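Side-chain contacts in reducing end xylose-releasing exo-oligoxylanase (PDB 5YXT), which probably hydrolyses xylo-oligosaccharides from their reducing end, releasing xylose, as a glycoside hydrolase of family 8: residues 161-166 / 174-179; 204-209 / 216-221. All blocks are in the same frame, centred on the assembly; numbering follows the deposited sequence.

How the contacts relate
The two contacts come one after the other along the chain. Contact 1 joins the end of helix 152-165 to the loop that follows it. Contact 2 pairs the next two helices, 199-208 and 214-231. Their centres are about 13 Å apart, on the same side of the chain's centre, and both lie in the family 8 region. They also touch. Leu-164 and Trp-176 of contact 1 meet Phe-216 and Trp-217 of contact 2. The two tryptophans pair edge-to-face, with Trp-176 CE2 3.5 Å from Trp-217 CZ3. Phe-205 of helix 199-208 packs on Trp-217 as well. The loop and three successive helices are thus tied together through one largely aromatic cluster.

Contact 1: residues 161-166 / 174-179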
loop_
_atom_site.group_PDB
_atom_site.type_symbol
_atom_site.label_atom_id
_atom_site.label_comp_id
_atom_site.label_asym_id
_atom_site.label_seq_id
_atom_site.Cartn_x
_atom_site.Cartn_y
_atom_site.Cartn_z
ATOM N N ARG C 161 -28.774 14.469 33.079
ATOM C CA ARG C 161 -28.953 15.742 33.764
ATOM C C ARG C 161 -27.933 15.907 34.884
ATOM O O ARG C 161 -27.309 16.966 35.016
ATOM C CB ARG C 161 -30.386 15.852 34.292
ATOM C CG ARG C 161 -30.572 17.054 35.161
ATOM C CD ARG C 161 -32.035 17.387 35.243
ATOM N NE ARG C 161 -32.016 18.925 35.361
ATOM C CZ ARG C 161 -31.533 19.795 34.421
ATOM N NH1 ARG C 161 -31.500 21.097 34.603
ATOM N NH2 ARG C 161 -31.091 19.400 33.248
ATOM N N THR C 162 -27.753 14.869 35.703
ATOM C CA THR C 162 -26.711 14.887 36.726
ATOM C C THR C 162 -25.337 15.165 36.124
ATOM O O THR C 162 -24.554 15.949 36.676
ATOM C CB THR C 162 -26.705 13.546 37.461
ATOM O OG1 THR C 162 -28.011 13.281 37.981
ATOM C CG2 THR C 162 -25.688 13.552 38.599
ATOM N N CYS C 163 -25.020 14.511 35.002
ATOM C CA CYS C 163 -23.692 14.620 34.399
ATOM C C CYS C 163 -23.335 16.057 34.041
ATOM O O CYS C 163 -22.151 16.412 33.996
ATOM C CB CYS C 163 -23.624 13.740 33.151
ATOM S SG CYS C 163 -23.569 11.951 33.544
ATOM N N LEU C 164 -24.330 16.886 33.751
ATOM C CA LEU C 164 -24.074 18.265 33.366
ATOM C C LEU C 164 -24.262 19.250 34.509
ATOM O O LEU C 164 -23.564 20.268 34.556
ATOM C CB LEU C 164 -24.996 18.660 32.202
ATOM C CG LEU C 164 -24.801 17.877 30.892
ATOM C CD1 LEU C 164 -25.521 18.536 29.733
ATOM C CD2 LEU C 164 -23.331 17.701 30.545
ATOM N N HIS C 165 -25.184 18.974 35.425
ATOM C CA HIS C 165 -25.653 19.987 36.361
ATOM C C HIS C 165 -25.201 19.771 37.797
ATOM O O HIS C 165 -25.408 20.665 38.626
ATOM C CB HIS C 165 -27.185 20.072 36.317
ATOM C CG HIS C 165 -27.714 20.628 35.034
ATOM N ND1 HIS C 165 -27.615 21.963 34.706
ATOM C CD2 HIS C 165 -28.313 20.024 33.979
ATOM C CE1 HIS C 165 -28.152 22.162 33.514
ATOM N NE2 HIS C 165 -28.586 21.001 33.051
ATOM N N LYS C 166 -24.589 18.632 38.116
ATOM C CA LYS C 166 -24.124 18.408 39.482
ATOM C C LYS C 166 -23.186 19.527 39.919
ATOM O O LYS C 166 -22.371 20.025 39.138
ATOM C CB LYS C 166 -23.420 17.052 39.598
ATOM C CG LYS C 166 -22.950 16.695 41.009
ATOM C CD LYS C 166 -24.045 16.942 42.045
ATOM C CE LYS C 166 -25.223 15.989 41.883
ATOM N NZ LYS C 166 -26.021 15.896 43.145
ATOM N N PRO C 174 -19.651 18.358 37.945
ATOM C CA PRO C 174 -20.210 17.684 36.773
ATOM C C PRO C 174 -19.123 16.925 36.020
ATOM O O PRO C 174 -17.926 17.118 36.230
ATOM C CB PRO C 174 -20.767 18.844 35.947
ATOM C CG PRO C 174 -19.795 19.946 36.219
ATOM C CD PRO C 174 -19.360 19.776 37.663
ATOM N N MET C 175 -19.570 16.051 35.122
ATOM C CA MET C 175 -18.672 15.180 34.376
ATOM C C MET C 175 -18.168 15.805 33.091
ATOM O O MET C 175 -17.221 15.277 32.497
ATOM C CB MET C 175 -19.368 13.864 34.025
ATOM C CG MET C 175 -18.935 12.702 34.875
ATOM S SD MET C 175 -19.985 11.265 34.618
ATOM C CE MET C 175 -19.683 10.394 36.137
ATOM N N TRP C 176 -18.812 16.879 32.636
ATOM C CA TRP C 176 -18.380 17.655 31.484
ATOM C C TRP C 176 -17.988 19.039 31.963
ATOM O O TRP C 176 -18.715 19.657 32.748
ATOM C CB TRP C 176 -19.487 17.768 30.423
ATOM C CG TRP C 176 -19.492 16.641 29.458
ATOM C CD1 TRP C 176 -19.021 16.664 28.172
ATOM C CD2 TRP C 176 -19.970 15.307 29.684
ATOM N NE1 TRP C 176 -19.177 15.430 27.591
ATOM C CE2 TRP C 176 -19.756 14.578 28.492
ATOM C CE3 TRP C 176 -20.550 14.654 30.776
ATOM C CZ2 TRP C 176 -20.100 13.230 28.362
ATOM C CZ3 TRP C 176 -20.893 13.313 30.647
ATOM C CH2 TRP C 176 -20.667 12.616 29.448
ATOM N N ASN C 177 -16.848 19.519 31.499
ATOM C CA ASN C 177 -16.454 20.886 31.805
ATOM C C ASN C 177 -17.391 21.847 31.082
ATOM O O ASN C 177 -17.600 21.708 29.867
ATOM C CB ASN C 177 -15.010 21.116 31.387
ATOM C CG ASN C 177 -14.581 22.544 31.562
ATOM O OD1 ASN C 177 -14.930 23.404 30.766
ATOM N ND2 ASN C 177 -13.807 22.806 32.605
ATOM N N PRO C 178 -17.983 22.817 31.782
ATOM C CA PRO C 178 -18.978 23.686 31.130
ATOM C C PRO C 178 -18.374 24.695 30.171
ATOM O O PRO C 178 -19.102 25.235 29.323
ATOM C CB PRO C 178 -19.660 24.386 32.314
ATOM C CG PRO C 178 -18.617 24.402 33.382
ATOM C CD PRO C 178 -17.813 23.133 33.211
ATOM N N ASP C 179 -17.073 24.963 30.268
ATOM C CA ASP C 179 -16.432 25.962 29.423
ATOM C C ASP C 179 -15.974 25.398 28.084
ATOM O O ASP C 179 -16.239 25.998 27.039
ATOM C CB ASP C 179 -15.243 26.580 30.164
ATOM C CG ASP C 179 -15.628 27.091 31.533
ATOM O OD1 ASP C 179 -16.460 28.020 31.595
ATOM O OD2 ASP C 179 -15.119 26.561 32.545
HETATM O O HOH W 1 -21.072 21.672 33.096
#
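Cys-163 has SG anti to its carbonyl carbon (chi1 -72°), and this brings the sulfur to the thioether of Met-175, with SG 3.8 Å from SD. The first torsion of Trp-176, -87°, turns the indole toward the last turn of helix 152-165. There its CZ3 is 3.7 Å from CB of Cys-163. CD2 of Leu-164 reaches the same side chain nearer its root, 3.8 Å from CB of Trp-176. Both groups approach the ring obliquely.

The backbone supplies the one direct hydrogen bond between the segments. Met-175 N donates to Cys-163 O at 2.8 Å, with an N-H...O angle of 153°. Beside this bond, CB of Pro-174 rests 3.4 Å from both Cys-163 O and Leu-164 O. A water donates to Leu-164 O and Trp-176 O and so bridges the two segments. Tyr-202 makes an edge-to-face pair with the Trp-176 ring, while Met-175 extends to helix 126-143.

Lys-166 is the first residue to leave helical geometry. The chain then returns at Pro-174 and runs past the helix end. The arrangement is a helix C-terminus covered by its own following loop, within the (alpha/alpha)6 barrel of glycoside hydrolase family 8.

Contact 2: residues 204-209 / 216-221; sequences LFALWA and FWKEAA
Phe-205 and Trp-217 make the aromatic part of this contact. CG of Phe-205 lies anti to the carbonyl carbon, which points the edge of the phenyl ring toward the indole face in a T-shaped pair. The centroids of the phenyl and the six-membered indole ring are 4.9 Å apart, and the planes stand at 70°. CD2 of Phe-205 leads, 3.7 Å from Trp-217 CE3.

A CH-pi contact comes from the same residue. CB of Phe-205 sits over the five-membered ring, 3.5 Å from its centroid and 14° off the normal. One side chain therefore addresses both rings of the indole, by its root and by its ring.

The aliphatic contacts are small. CB of Ala-206 lies 3.8 Å from CB of Trp-217 and 3.9 Å from CB of Lys-218. By the five-membered ring, CB of Ala-209 lies 3.6 Å from Trp-217 CD1. These short side chains accompany a close approach of two antiparallel helix segments, with axes 7.7 Å apart at 172°.

Leu-160 of helix 152-165 also touches Trp-217, and Phe-205 reaches helix 126-143. The contact is apolar: a T-shaped pair, a CH-pi contact and alanine packing. It depends on close fit and not on polar bonds between the segments.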
loop_
_atom_site.group_PDB
_atom_site.type_symbol
_atom_site.label_atom_id
_atom_site.label_comp_id
_atom_site.label_asym_id
_atom_site.label_seq_id
_atom_site.Cartn_x
_atom_site.Cartn_y
_atom_site.Cartn_z
ATOM N N LEU C 204 -26.475 12.003 19.764
ATOM C CA LEU C 204 -27.750 11.399 20.137
ATOM C C LEU C 204 -28.290 11.983 21.436
ATOM O O LEU C 204 -29.510 12.143 21.584
ATOM C CB LEU C 204 -27.588 9.883 20.247
ATOM C CG LEU C 204 -27.120 9.195 18.957
ATOM C CD1 LEU C 204 -26.955 7.705 19.176
ATOM C CD2 LEU C 204 -28.089 9.450 17.812
ATOM N N PHE C 205 -27.411 12.311 22.391
ATOM C CA PHE C 205 -27.886 13.016 23.578
ATOM C C PHE C 205 -28.510 14.352 23.192
ATOM O O PHE C 205 -29.502 14.773 23.793
ATOM C CB PHE C 205 -26.753 13.230 24.584
ATOM C CG PHE C 205 -26.151 11.946 25.114
ATOM C CD1 PHE C 205 -26.833 10.746 25.013
ATOM C CD2 PHE C 205 -24.907 11.955 25.713
ATOM C CE1 PHE C 205 -26.271 9.564 25.483
ATOM C CE2 PHE C 205 -24.344 10.790 26.194
ATOM C CZ PHE C 205 -25.030 9.590 26.078
ATOM N N ALA C 206 -27.948 15.019 22.180
ATOM C CA ALA C 206 -28.488 16.285 21.684
ATOM C C ALA C 206 -29.878 16.145 21.070
ATOM O O ALA C 206 -30.520 17.168 20.794
ATOM C CB ALA C 206 -27.542 16.891 20.645
ATOM N N LEU C 207 -30.337 14.922 20.813
ATOM C CA LEU C 207 -31.710 14.676 20.395
ATOM C C LEU C 207 -32.607 14.173 21.514
ATOM O O LEU C 207 -33.816 14.398 21.458
ATOM C CB LEU C 207 -31.751 13.642 19.265
ATOM C CG LEU C 207 -30.779 13.778 18.104
ATOM C CD1 LEU C 207 -30.654 12.413 17.440
ATOM C CD2 LEU C 207 -31.247 14.844 17.113
ATOM N N TRP C 208 -32.066 13.474 22.519
ATOM C CA TRP C 208 -32.896 12.713 23.443
ATOM C C TRP C 208 -32.708 13.046 24.915
ATOM O O TRP C 208 -33.448 12.502 25.745
ATOM C CB TRP C 208 -32.660 11.208 23.262
ATOM C CG TRP C 208 -32.913 10.723 21.875
ATOM C CD1 TRP C 208 -33.843 11.191 20.992
ATOM C CD2 TRP C 208 -32.231 9.661 21.212
ATOM N NE1 TRP C 208 -33.774 10.491 19.814
ATOM C CE2 TRP C 208 -32.794 9.540 19.925
ATOM C CE3 TRP C 208 -31.197 8.792 21.583
ATOM C CZ2 TRP C 208 -32.357 8.591 19.007
ATOM C CZ3 TRP C 208 -30.767 7.846 20.668
ATOM C CH2 TRP C 208 -31.345 7.753 19.400
ATOM N N ALA C 209 -31.763 13.909 25.272
ATOM C CA ALA C 209 -31.685 14.366 26.652
ATOM C C ALA C 209 -32.876 15.274 26.958
ATOM O O ALA C 209 -33.684 15.595 26.083
ATOM C CB ALA C 209 -30.364 15.093 26.901
ATOM N N PHE C 216 -26.127 21.990 24.708
ATOM C CA PHE C 216 -24.817 21.633 25.251
ATOM C C PHE C 216 -24.279 20.364 24.596
ATOM O O PHE C 216 -23.102 20.299 24.220
ATOM C CB PHE C 216 -24.895 21.468 26.772
ATOM C CG PHE C 216 -23.567 21.165 27.426
ATOM C CD1 PHE C 216 -23.054 19.861 27.446
ATOM C CD2 PHE C 216 -22.830 22.175 28.029
ATOM C CE1 PHE C 216 -21.834 19.583 28.037
ATOM C CE2 PHE C 216 -21.614 21.891 28.635
ATOM C CZ PHE C 216 -21.115 20.584 28.632
ATOM N N TRP C 217 -25.126 19.341 24.469
ATOM C CA TRP C 217 -24.666 18.064 23.933
ATOM C C TRP C 217 -24.223 18.214 22.486
ATOM O O TRP C 217 -23.227 17.610 22.065
ATOM C CB TRP C 217 -25.768 17.005 24.050
ATOM C CG TRP C 217 -25.968 16.493 25.458
ATOM C CD1 TRP C 217 -27.112 16.552 26.197
ATOM C CD2 TRP C 217 -24.993 15.835 26.283
ATOM N NE1 TRP C 217 -26.903 15.986 27.434
ATOM C CE2 TRP C 217 -25.614 15.530 27.509
ATOM C CE3 TRP C 217 -23.658 15.469 26.099
ATOM C CZ2 TRP C 217 -24.942 14.880 28.554
ATOM C CZ3 TRP C 217 -22.990 14.821 27.141
ATOM C CH2 TRP C 217 -23.635 14.542 28.351
ATOM N N LYS C 218 -24.956 19.012 21.707
ATOM C CA LYS C 218 -24.535 19.270 20.335
ATOM C C LYS C 218 -23.165 19.933 20.295
ATOM O O LYS C 218 -22.352 19.626 19.416
ATOM C CB LYS C 218 -25.559 20.147 19.619
ATOM C CG LYS C 218 -25.284 20.324 18.144
ATOM C CD LYS C 218 -25.247 18.990 17.460
ATOM C CE LYS C 218 -25.105 19.170 15.970
ATOM N NZ LYS C 218 -26.422 19.468 15.346
ATOM N N GLU C 219 -22.899 20.864 21.223
ATOM C CA GLU C 219 -21.595 21.525 21.258
ATOM C C GLU C 219 -20.520 20.582 21.787
ATOM O O GLU C 219 -19.359 20.686 21.378
ATOM C CB GLU C 219 -21.672 22.803 22.102
ATOM C CG GLU C 219 -20.424 23.633 22.255
ATOM C CD GLU C 219 -19.721 23.909 20.968
ATOM O OE1 GLU C 219 -18.524 23.658 21.017
ATOM O OE2 GLU C 219 -20.370 24.326 19.933
ATOM N N ALA C 220 -20.892 19.640 22.662
ATOM C CA ALA C 220 -19.940 18.630 23.129
ATOM C C ALA C 220 -19.520 17.700 22.002
ATOM O O ALA C 220 -18.370 17.247 21.958
ATOM C CB ALA C 220 -20.541 17.809 24.269
ATOM N N ALA C 221 -20.453 17.370 21.110
ATOM C CA ALA C 221 -20.127 16.541 19.953
ATOM C C ALA C 221 -19.058 17.204 19.091
ATOM O O ALA C 221 -18.042 16.589 18.760
ATOM C CB ALA C 221 -21.388 16.269 19.133
#